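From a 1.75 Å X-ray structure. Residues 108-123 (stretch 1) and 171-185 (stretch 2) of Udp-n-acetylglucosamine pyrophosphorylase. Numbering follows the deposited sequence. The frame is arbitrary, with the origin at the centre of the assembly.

Stretch 1, residues 108-123: AIQKGQIAFLILAGGS
Stretch 2 (171-185) KARVQLLVMTSGQND

Two neighbouring parallel strands, 114-119 and 175-180, form the heart of this contact; their axes cross at -19° and approach to 4.7 Å. Ala115 pairs with Gln175, Phe116 with Leu176, and so on to Leu119 with Met179, with CA atoms 4.4 to 5.2 Å apart. Most residues lie near -105/120, but psi opens to 149° at Ala115 and to -180° at Thr180. The ladder climbs in alternating steps: Gln175 N to Ile114 O (3.1 Å), Phe116 N to Gln175 O (2.8 Å), Leu177 N to Phe116 O (2.9 Å), Ile118 N to Leu177 O (2.7 Å), Met179 N to Ile118 O (2.9 Å) and Ala120 N to Met179 O (2.9 Å).

Alternation sends Ala115, Leu117 and Leu119 to one face with Gln175, Leu177 and Met179. The small methyl of Ala115 leaves a shallow place beside Leu177 (chi1 -41°, chi2 t), whose CD1 lies 4.1 Å from Ala115 CB and also 4.1 Å from Leu117 CB. Leu117 (t, t) reaches forward, CD2 4.0 Å from Met179 CB. Met179 (t, t, p) runs out extended through chi1 and chi2, then turns at chi3 (79°), which brings CE to 3.7 Å from Leu119 CD2.

On the other face, Leu176 (t, p) brings its CD1 against two neighbours, 3.6 Å from Ile118 CD1 (Ile118 m, t) and 4.4 Å from Phe116 CD1, obliquely to the ring. Phe116 (chi1 t, chi2 -78°) carries its ring away from the second strand. Val174 (t) is a compact wedge: CG1 is 4.2 Å from Phe116 CB, while CG2 is 3.9 Å from Ile109 CG2. Farther along, Ala120 CB sits 3.9 Å from Val178 CG1. These side chains are buried, and apolar residues suit such places; the two stretches together bury 989 Å².

Before the strand, the helix carrying Ile109 ends in a Schellman turn. Gly112 has phi/psi 75/23, a positive phi that glycine readily adopts; Gly112 N bonds Ile109 O (3.0 Å) and Gln113 N bonds Ala108 O (3.2 Å). Here water replaces direct pairing: one molecule accepts from Ile114 N (3.0 Å) and lies 2.8 Å from Arg173 O, and another links Gln110 O (2.8 Å) to Arg173 N (2.9 Å).

At the far end Asn184 (chi1 84°) points toward the first stretch. Its carboxamide is bonded at both ends, ND2 to Ala120 O (3.2 Å) and OD1 from Ser181 N (2.8 Å), while the bond from Asn184 N to Ser181 OG (2.9 Å) ties the backbone of the turn.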

ATOM      1  N   ALA A 108     -14.604  -3.301  14.270  1.00 10.49           N
ATOM      2  CA  ALA A 108     -14.849  -3.110  12.832  1.00 10.35           C
ATOM      3  C   ALA A 108     -14.323  -4.291  12.014  1.00  9.92           C
ATOM      4  O   ALA A 108     -14.914  -4.671  11.015  1.00  9.84           O
ATOM      5  CB  ALA A 108     -14.222  -1.787  12.353  1.00 10.00           C
ATOM      6  N   ILE A 109     -13.176  -4.840  12.398  1.00  9.71           N
ATOM      7  CA  ILE A 109     -12.666  -6.048  11.732  1.00  9.76           C
ATOM      8  C   ILE A 109     -13.671  -7.211  11.881  1.00 10.26           C
ATOM      9  O   ILE A 109     -13.999  -7.899  10.889  1.00 10.18           O
ATOM     10  CB  ILE A 109     -11.249  -6.413  12.252  1.00  9.66           C
ATOM     11  CG1 ILE A 109     -10.255  -5.357  11.748  1.00 10.01           C
ATOM     12  CG2 ILE A 109     -10.824  -7.790  11.750  1.00 10.28           C
ATOM     13  CD1 ILE A 109      -8.914  -5.427  12.465  1.00 10.01           C
ATOM     14  N   GLN A 110     -14.166  -7.398  13.108  1.00 11.08           N
ATOM     15  CA  GLN A 110     -15.156  -8.471  13.387  1.00 12.32           C
ATOM     16  C   GLN A 110     -16.408  -8.323  12.533  1.00 12.54           C
ATOM     17  O   GLN A 110     -16.953  -9.324  11.999  1.00 13.35           O
ATOM     18  CB  GLN A 110     -15.545  -8.478  14.879  1.00 12.93           C
ATOM     19  CG  GLN A 110     -16.632  -9.511  15.219  1.00 14.40           C
ATOM     20  CD  GLN A 110     -16.203 -10.936  14.943  1.00 16.37           C
ATOM     21  OE1 GLN A 110     -16.723 -11.593  14.038  1.00 19.15           O
ATOM     22  NE2 GLN A 110     -15.264 -11.426  15.727  1.00 16.90           N
ATOM     23  N   LYS A 111     -16.852  -7.074  12.390  1.00 12.89           N
ATOM     24  CA  LYS A 111     -18.068  -6.750  11.648  1.00 14.43           C
ATOM     25  C   LYS A 111     -17.914  -6.927  10.145  1.00 13.65           C
ATOM     26  O   LYS A 111     -18.880  -6.731   9.406  1.00 15.29           O
ATOM     27  CB  LYS A 111     -18.555  -5.332  11.974  1.00 16.41           C
ATOM     28  CG  LYS A 111     -19.207  -5.194  13.350  1.00 20.28           C
ATOM     29  CD  LYS A 111     -19.936  -3.857  13.512  1.00 23.53           C
ATOM     30  CE  LYS A 111     -18.983  -2.663  13.653  1.00 27.42           C
ATOM     31  NZ  LYS A 111     -19.618  -1.354  13.269  1.00 29.94           N
ATOM     32  N   GLY A 112     -16.699  -7.255   9.680  1.00 12.85           N
ATOM     33  CA  GLY A 112     -16.465  -7.452   8.235  1.00 12.80           C
ATOM     34  C   GLY A 112     -16.423  -6.155   7.441  1.00 12.66           C
ATOM     35  O   GLY A 112     -16.652  -6.154   6.218  1.00 13.14           O
ATOM     36  N   GLN A 113     -16.128  -5.058   8.129  1.00 11.59           N
ATOM     37  CA  GLN A 113     -16.144  -3.729   7.512  1.00 11.92           C
ATOM     38  C   GLN A 113     -14.821  -3.303   6.886  1.00 10.21           C
ATOM     39  O   GLN A 113     -14.761  -2.231   6.260  1.00  9.68           O
ATOM     40  CB  GLN A 113     -16.526  -2.683   8.549  1.00 13.61           C
ATOM     41  CG  GLN A 113     -17.985  -2.783   8.974  1.00 15.57           C
ATOM     42  CD  GLN A 113     -18.273  -1.771  10.049  1.00 17.74           C
ATOM     43  OE1 GLN A 113     -17.487  -1.610  10.971  1.00 19.61           O
ATOM     44  NE2 GLN A 113     -19.376  -1.055   9.918  1.00 21.35           N
ATOM     45  N   ILE A 114     -13.787  -4.130   7.005  1.00  9.35           N
ATOM     46  CA  ILE A 114     -12.433  -3.699   6.570  1.00  9.18           C
ATOM     47  C   ILE A 114     -11.932  -4.465   5.344  1.00  9.01           C
ATOM     48  O   ILE A 114     -12.010  -5.696   5.298  1.00  9.73           O
ATOM     49  CB  ILE A 114     -11.396  -3.854   7.728  1.00  9.22           C
ATOM     50  CG1 ILE A 114     -11.887  -3.130   8.994  1.00  9.38           C
ATOM     51  CG2 ILE A 114      -9.971  -3.448   7.289  1.00  9.38           C
ATOM     52  CD1 ILE A 114     -12.254  -1.668   8.763  1.00  9.85           C
ATOM     53  N   ALA A 115     -11.414  -3.735   4.366  1.00  8.61           N
ATOM     54  CA  ALA A 115     -10.683  -4.341   3.257  1.00  8.63           C
ATOM     55  C   ALA A 115      -9.248  -3.844   3.311  1.00  8.66           C
ATOM     56  O   ALA A 115      -8.992  -2.708   3.752  1.00  9.53           O
ATOM     57  CB  ALA A 115     -11.308  -3.976   1.920  1.00  8.48           C
ATOM     58  N   PHE A 116      -8.313  -4.682   2.866  1.00  8.37           N
ATOM     59  CA  PHE A 116      -6.912  -4.272   2.722  1.00  8.11           C
ATOM     60  C   PHE A 116      -6.559  -4.402   1.248  1.00  8.37           C
ATOM     61  O   PHE A 116      -6.691  -5.477   0.680  1.00  8.63           O
ATOM     62  CB  PHE A 116      -5.936  -5.120   3.567  1.00  8.47           C
ATOM     63  CG  PHE A 116      -4.548  -4.557   3.570  1.00  8.79           C
ATOM     64  CD1 PHE A 116      -3.704  -4.747   2.478  1.00  9.09           C
ATOM     65  CD2 PHE A 116      -4.114  -3.770   4.629  1.00  8.80           C
ATOM     66  CE1 PHE A 116      -2.437  -4.170   2.456  1.00  9.70           C
ATOM     67  CE2 PHE A 116      -2.847  -3.190   4.607  1.00  9.21           C
ATOM     68  CZ  PHE A 116      -2.024  -3.374   3.516  1.00  9.37           C
ATOM     69  N   LEU A 117      -6.102  -3.311   0.643  1.00  8.34           N
ATOM     70  CA  LEU A 117      -5.784  -3.286  -0.782  1.00  8.74           C
ATOM     71  C   LEU A 117      -4.257  -3.331  -0.897  1.00  8.89           C
ATOM     72  O   LEU A 117      -3.559  -2.396  -0.460  1.00  8.40           O
ATOM     73  CB  LEU A 117      -6.363  -2.017  -1.413  1.00  9.01           C
ATOM     74  CG  LEU A 117      -6.342  -1.840  -2.937  1.00  8.75           C
ATOM     75  CD1 LEU A 117      -7.170  -0.616  -3.323  1.00  9.85           C
ATOM     76  CD2 LEU A 117      -4.911  -1.732  -3.470  1.00  9.04           C
ATOM     77  N   ILE A 118      -3.727  -4.430  -1.432  1.00  8.97           N
ATOM     78  CA  ILE A 118      -2.267  -4.528  -1.621  1.00  9.73           C
ATOM     79  C   ILE A 118      -1.895  -4.034  -3.020  1.00  9.61           C
ATOM     80  O   ILE A 118      -2.413  -4.551  -4.030  1.00 10.07           O
ATOM     81  CB  ILE A 118      -1.764  -5.993  -1.580  1.00 10.69           C
ATOM     82  CG1 ILE A 118      -2.130  -6.690  -0.285  1.00 11.90           C
ATOM     83  CG2 ILE A 118      -0.244  -5.997  -1.799  1.00 10.60           C
ATOM     84  CD1 ILE A 118      -1.677  -8.157  -0.239  1.00 12.15           C
ATOM     85  N   LEU A 119      -1.002  -3.040  -3.107  1.00 10.06           N
ATOM     86  CA  LEU A 119      -0.515  -2.571  -4.419  1.00 10.47           C
ATOM     87  C   LEU A 119       0.519  -3.582  -4.903  1.00 11.26           C
ATOM     88  O   LEU A 119       1.622  -3.707  -4.312  1.00 11.76           O
ATOM     89  CB  LEU A 119       0.092  -1.162  -4.286  1.00 10.81           C
ATOM     90  CG  LEU A 119      -0.802  -0.095  -3.636  1.00 11.38           C
ATOM     91  CD1 LEU A 119       0.029   1.120  -3.247  1.00 11.47           C
ATOM     92  CD2 LEU A 119      -1.925   0.321  -4.576  1.00 11.80           C
ATOM     93  N   ALA A 120       0.149  -4.308  -5.956  1.00 11.05           N
ATOM     94  CA  ALA A 120       0.863  -5.510  -6.370  1.00 11.48           C
ATOM     95  C   ALA A 120       1.221  -5.540  -7.849  1.00 11.74           C
ATOM     96  O   ALA A 120       1.318  -6.618  -8.453  1.00 11.56           O
ATOM     97  CB  ALA A 120       0.058  -6.745  -5.987  1.00 12.13           C
ATOM     98  N   GLY A 121       1.442  -4.362  -8.427  1.00 11.83           N
ATOM     99  CA  GLY A 121       1.717  -4.260  -9.844  1.00 13.49           C
ATOM    100  C   GLY A 121       3.193  -4.312 -10.181  1.00 15.22           C
ATOM    101  O   GLY A 121       3.549  -4.491 -11.344  1.00 17.44           O
ATOM    102  N   GLY A 122       4.054  -4.144  -9.177  1.00 15.17           N
ATOM    103  CA  GLY A 122       5.498  -4.036  -9.432  1.00 15.89           C
ATOM    104  C   GLY A 122       6.209  -5.375  -9.419  1.00 15.80           C
ATOM    105  O   GLY A 122       5.799  -6.315  -8.705  1.00 15.28           O
ATOM    106  N   SER A 123       7.288  -5.455 -10.191  1.00 16.93           N
ATOM    107  CA  SER A 123       8.130  -6.634 -10.204  1.00 18.56           C
ATOM    108  C   SER A 123       9.293  -6.522  -9.208  1.00 18.91           C
ATOM    109  O   SER A 123       9.535  -5.461  -8.619  1.00 18.80           O
ATOM    110  CB  SER A 123       8.666  -6.882 -11.615  1.00 20.13           C
ATOM    111  OG  SER A 123       9.850  -6.142 -11.854  1.00 21.09           O
ATOM    112  N   LYS A 171     -17.278 -15.431  11.851  1.00 20.76           N
ATOM    113  CA  LYS A 171     -15.879 -15.314  11.468  1.00 19.99           C
ATOM    114  C   LYS A 171     -15.598 -13.850  11.165  1.00 16.98           C
ATOM    115  O   LYS A 171     -16.441 -13.163  10.575  1.00 16.17           O
ATOM    116  CB  LYS A 171     -15.578 -16.191  10.251  1.00 22.82           C
ATOM    117  CG  LYS A 171     -15.684 -17.699  10.531  1.00 26.55           C
ATOM    118  CD  LYS A 171     -14.519 -18.233  11.372  1.00 30.52           C
ATOM    119  CE  LYS A 171     -14.788 -18.216  12.877  1.00 33.10           C
ATOM    120  NZ  LYS A 171     -13.667 -18.830  13.647  1.00 37.08           N
ATOM    121  N   ALA A 172     -14.434 -13.382  11.601  1.00 15.51           N
ATOM    122  CA  ALA A 172     -13.977 -12.012  11.293  1.00 13.97           C
ATOM    123  C   ALA A 172     -13.296 -12.131   9.946  1.00 13.41           C
ATOM    124  O   ALA A 172     -12.428 -12.983   9.780  1.00 12.62           O
ATOM    125  CB  ALA A 172     -12.971 -11.533  12.331  1.00 13.81           C
ATOM    126  N   ARG A 173     -13.689 -11.303   8.982  1.00 13.57           N
ATOM    127  CA  ARG A 173     -13.118 -11.420   7.637  1.00 13.78           C
ATOM    128  C   ARG A 173     -12.700 -10.057   7.088  1.00 12.23           C
ATOM    129  O   ARG A 173     -13.522  -9.166   6.899  1.00 11.69           O
ATOM    130  CB  ARG A 173     -14.092 -12.116   6.648  1.00 16.28           C
ATOM    131  CG  ARG A 173     -14.281 -13.615   6.908  1.00 19.94           C
ATOM    132  CD  ARG A 173     -12.940 -14.346   6.878  1.00 23.98           C
ATOM    133  NE  ARG A 173     -13.029 -15.780   7.181  1.00 28.94           N
ATOM    134  CZ  ARG A 173     -12.550 -16.369   8.277  1.00 28.55           C
ATOM    135  NH1 ARG A 173     -11.948 -15.670   9.232  1.00 30.24           N
ATOM    136  NH2 ARG A 173     -12.683 -17.680   8.421  1.00 30.78           N
ATOM    137  N   VAL A 174     -11.409  -9.923   6.831  1.00 10.75           N
ATOM    138  CA  VAL A 174     -10.891  -8.743   6.132  1.00 10.60           C
ATOM    139  C   VAL A 174     -10.857  -9.106   4.624  1.00 10.44           C
ATOM    140  O   VAL A 174     -10.224 -10.108   4.249  1.00 10.55           O
ATOM    141  CB  VAL A 174      -9.458  -8.426   6.610  1.00 10.28           C
ATOM    142  CG1 VAL A 174      -8.826  -7.327   5.735  1.00 10.77           C
ATOM    143  CG2 VAL A 174      -9.460  -8.038   8.082  1.00 11.02           C
ATOM    144  N   GLN A 175     -11.522  -8.330   3.765  1.00 10.22           N
ATOM    145  CA  GLN A 175     -11.452  -8.601   2.308  1.00 10.37           C
ATOM    146  C   GLN A 175     -10.084  -8.175   1.811  1.00 11.16           C
ATOM    147  O   GLN A 175      -9.659  -7.055   2.103  1.00 11.55           O
ATOM    148  CB  GLN A 175     -12.536  -7.840   1.553  1.00 11.13           C
ATOM    149  CG  GLN A 175     -13.956  -8.185   2.021  1.00 11.62           C
ATOM    150  CD  GLN A 175     -14.311  -9.631   1.752  1.00 12.40           C
ATOM    151  OE1 GLN A 175     -13.990 -10.177   0.696  1.00 12.38           O
ATOM    152  NE2 GLN A 175     -14.960 -10.275   2.727  1.00 13.13           N
ATOM    153  N   LEU A 176      -9.400  -9.072   1.096  1.00 10.36           N
ATOM    154  CA  LEU A 176      -8.081  -8.791   0.562  1.00 10.19           C
ATOM    155  C   LEU A 176      -8.248  -8.460  -0.917  1.00 10.31           C
ATOM    156  O   LEU A 176      -8.798  -9.255  -1.700  1.00 10.23           O
ATOM    157  CB  LEU A 176      -7.149 -10.007   0.737  1.00 10.99           C
ATOM    158  CG  LEU A 176      -5.734  -9.808   0.176  1.00 11.16           C
ATOM    159  CD1 LEU A 176      -5.038  -8.615   0.824  1.00 11.50           C
ATOM    160  CD2 LEU A 176      -4.890 -11.050   0.362  1.00 11.44           C
ATOM    161  N   LEU A 177      -7.774  -7.276  -1.292  1.00  9.89           N
ATOM    162  CA  LEU A 177      -7.869  -6.800  -2.671  1.00 10.09           C
ATOM    163  C   LEU A 177      -6.450  -6.747  -3.197  1.00 10.67           C
ATOM    164  O   LEU A 177      -5.620  -5.998  -2.657  1.00 11.31           O
ATOM    165  CB  LEU A 177      -8.484  -5.392  -2.679  1.00  9.92           C
ATOM    166  CG  LEU A 177      -9.653  -5.098  -1.734  1.00 10.32           C
ATOM    167  CD1 LEU A 177     -10.107  -3.654  -1.946  1.00 10.31           C
ATOM    168  CD2 LEU A 177     -10.775  -6.096  -1.993  1.00 10.61           C
ATOM    169  N   VAL A 178      -6.151  -7.569  -4.200  1.00 10.07           N
ATOM    170  CA  VAL A 178      -4.784  -7.654  -4.706  1.00  9.97           C
ATOM    171  C   VAL A 178      -4.739  -6.918  -6.054  1.00 10.24           C
ATOM    172  O   VAL A 178      -5.321  -7.389  -7.033  1.00 10.53           O
ATOM    173  CB  VAL A 178      -4.357  -9.134  -4.875  1.00 10.08           C
ATOM    174  CG1 VAL A 178      -2.933  -9.228  -5.425  1.00  9.26           C
ATOM    175  CG2 VAL A 178      -4.462  -9.836  -3.534  1.00 10.35           C
ATOM    176  N   MET A 179      -4.089  -5.754  -6.085  1.00  9.90           N
ATOM    177  CA  MET A 179      -4.101  -4.944  -7.297  1.00 10.01           C
ATOM    178  C   MET A 179      -2.917  -5.290  -8.185  1.00 10.44           C
ATOM    179  O   MET A 179      -1.793  -4.847  -7.976  1.00 10.77           O
ATOM    180  CB  MET A 179      -4.161  -3.430  -7.017  1.00 10.34           C
ATOM    181  CG  MET A 179      -4.528  -2.697  -8.318  1.00 10.94           C
ATOM    182  SD  MET A 179      -4.731  -0.923  -8.058  1.00 12.23           S
ATOM    183  CE  MET A 179      -3.033  -0.404  -8.029  1.00 11.29           C
ATOM    184  N   THR A 180      -3.202  -6.097  -9.192  1.00 10.45           N
ATOM    185  CA  THR A 180      -2.171  -6.666 -10.046  1.00 11.64           C
ATOM    186  C   THR A 180      -1.886  -5.689 -11.199  1.00 12.21           C
ATOM    187  O   THR A 180      -2.488  -4.623 -11.292  1.00 11.43           O
ATOM    188  CB  THR A 180      -2.675  -7.993 -10.608  1.00 11.87           C
ATOM    189  OG1 THR A 180      -3.954  -7.769 -11.221  1.00 12.27           O
ATOM    190  CG2 THR A 180      -2.837  -9.027  -9.471  1.00 12.30           C
ATOM    191  N   SER A 181      -0.966  -6.071 -12.078  1.00 13.24           N
ATOM    192  CA  SER A 181      -0.895  -5.459 -13.401  1.00 13.98           C
ATOM    193  C   SER A 181      -1.602  -6.356 -14.417  1.00 14.88           C
ATOM    194  O   SER A 181      -1.822  -7.553 -14.165  1.00 15.49           O
ATOM    195  CB  SER A 181       0.562  -5.233 -13.825  1.00 13.90           C
ATOM    196  OG  SER A 181       1.233  -6.464 -14.094  1.00 14.45           O
ATOM    197  N   GLY A 182      -1.943  -5.785 -15.573  1.00 15.21           N
ATOM    198  CA  GLY A 182      -2.502  -6.582 -16.658  1.00 17.19           C
ATOM    199  C   GLY A 182      -1.590  -7.756 -16.968  1.00 17.61           C
ATOM    200  O   GLY A 182      -2.044  -8.895 -17.133  1.00 18.95           O
ATOM    201  N   GLN A 183      -0.296  -7.490 -16.997  1.00 17.00           N
ATOM    202  CA  GLN A 183       0.651  -8.528 -17.363  1.00 18.72           C
ATOM    203  C   GLN A 183       0.929  -9.565 -16.290  1.00 17.27           C
ATOM    204  O   GLN A 183       1.203 -10.705 -16.619  1.00 18.27           O
ATOM    205  CB  GLN A 183       1.943  -7.921 -17.884  1.00 20.34           C
ATOM    206  CG  GLN A 183       1.746  -7.308 -19.260  1.00 23.78           C
ATOM    207  CD  GLN A 183       3.042  -6.857 -19.900  1.00 27.06           C
ATOM    208  OE1 GLN A 183       3.898  -6.238 -19.250  1.00 28.71           O
ATOM    209  NE2 GLN A 183       3.193  -7.158 -21.189  1.00 27.31           N
ATOM    210  N   ASN A 184       0.841  -9.187 -15.011  1.00 15.30           N
ATOM    211  CA  ASN A 184       1.192 -10.114 -13.936  1.00 14.24           C
ATOM    212  C   ASN A 184       0.005 -10.766 -13.225  1.00 14.25           C
ATOM    213  O   ASN A 184       0.185 -11.543 -12.283  1.00 13.55           O
ATOM    214  CB  ASN A 184       2.210  -9.483 -12.953  1.00 13.78           C
ATOM    215  CG  ASN A 184       1.569  -8.605 -11.874  1.00 13.26           C
ATOM    216  OD1 ASN A 184       0.347  -8.552 -11.711  1.00 12.53           O
ATOM    217  ND2 ASN A 184       2.419  -7.915 -11.119  1.00 13.56           N
ATOM    218  N   ASP A 185      -1.203 -10.468 -13.697  1.00 15.06           N
ATOM    219  CA  ASP A 185      -2.398 -10.904 -12.979  1.00 14.65           C
ATOM    220  C   ASP A 185      -2.514 -12.426 -12.918  1.00 14.88           C
ATOM    221  O   ASP A 185      -2.673 -13.005 -11.845  1.00 14.03           O
ATOM    222  CB  ASP A 185      -3.665 -10.257 -13.543  1.00 16.28           C
ATOM    223  CG  ASP A 185      -4.912 -10.698 -12.796  1.00 18.01           C
ATOM    224  OD1 ASP A 185      -5.446 -11.784 -13.104  1.00 20.44           O
ATOM    225  OD2 ASP A 185      -5.345  -9.994 -11.871  1.00 17.75           O
TER
HETATM  226  O   HOH W   1     -13.294  -6.734   8.317  1.00 10.57           O
HETATM  227  O   HOH W   2     -16.460 -10.426   9.458  1.00 15.04           O
HETATM  228  O   HOH W   3     -15.699  -8.780   5.115  1.00 20.00           O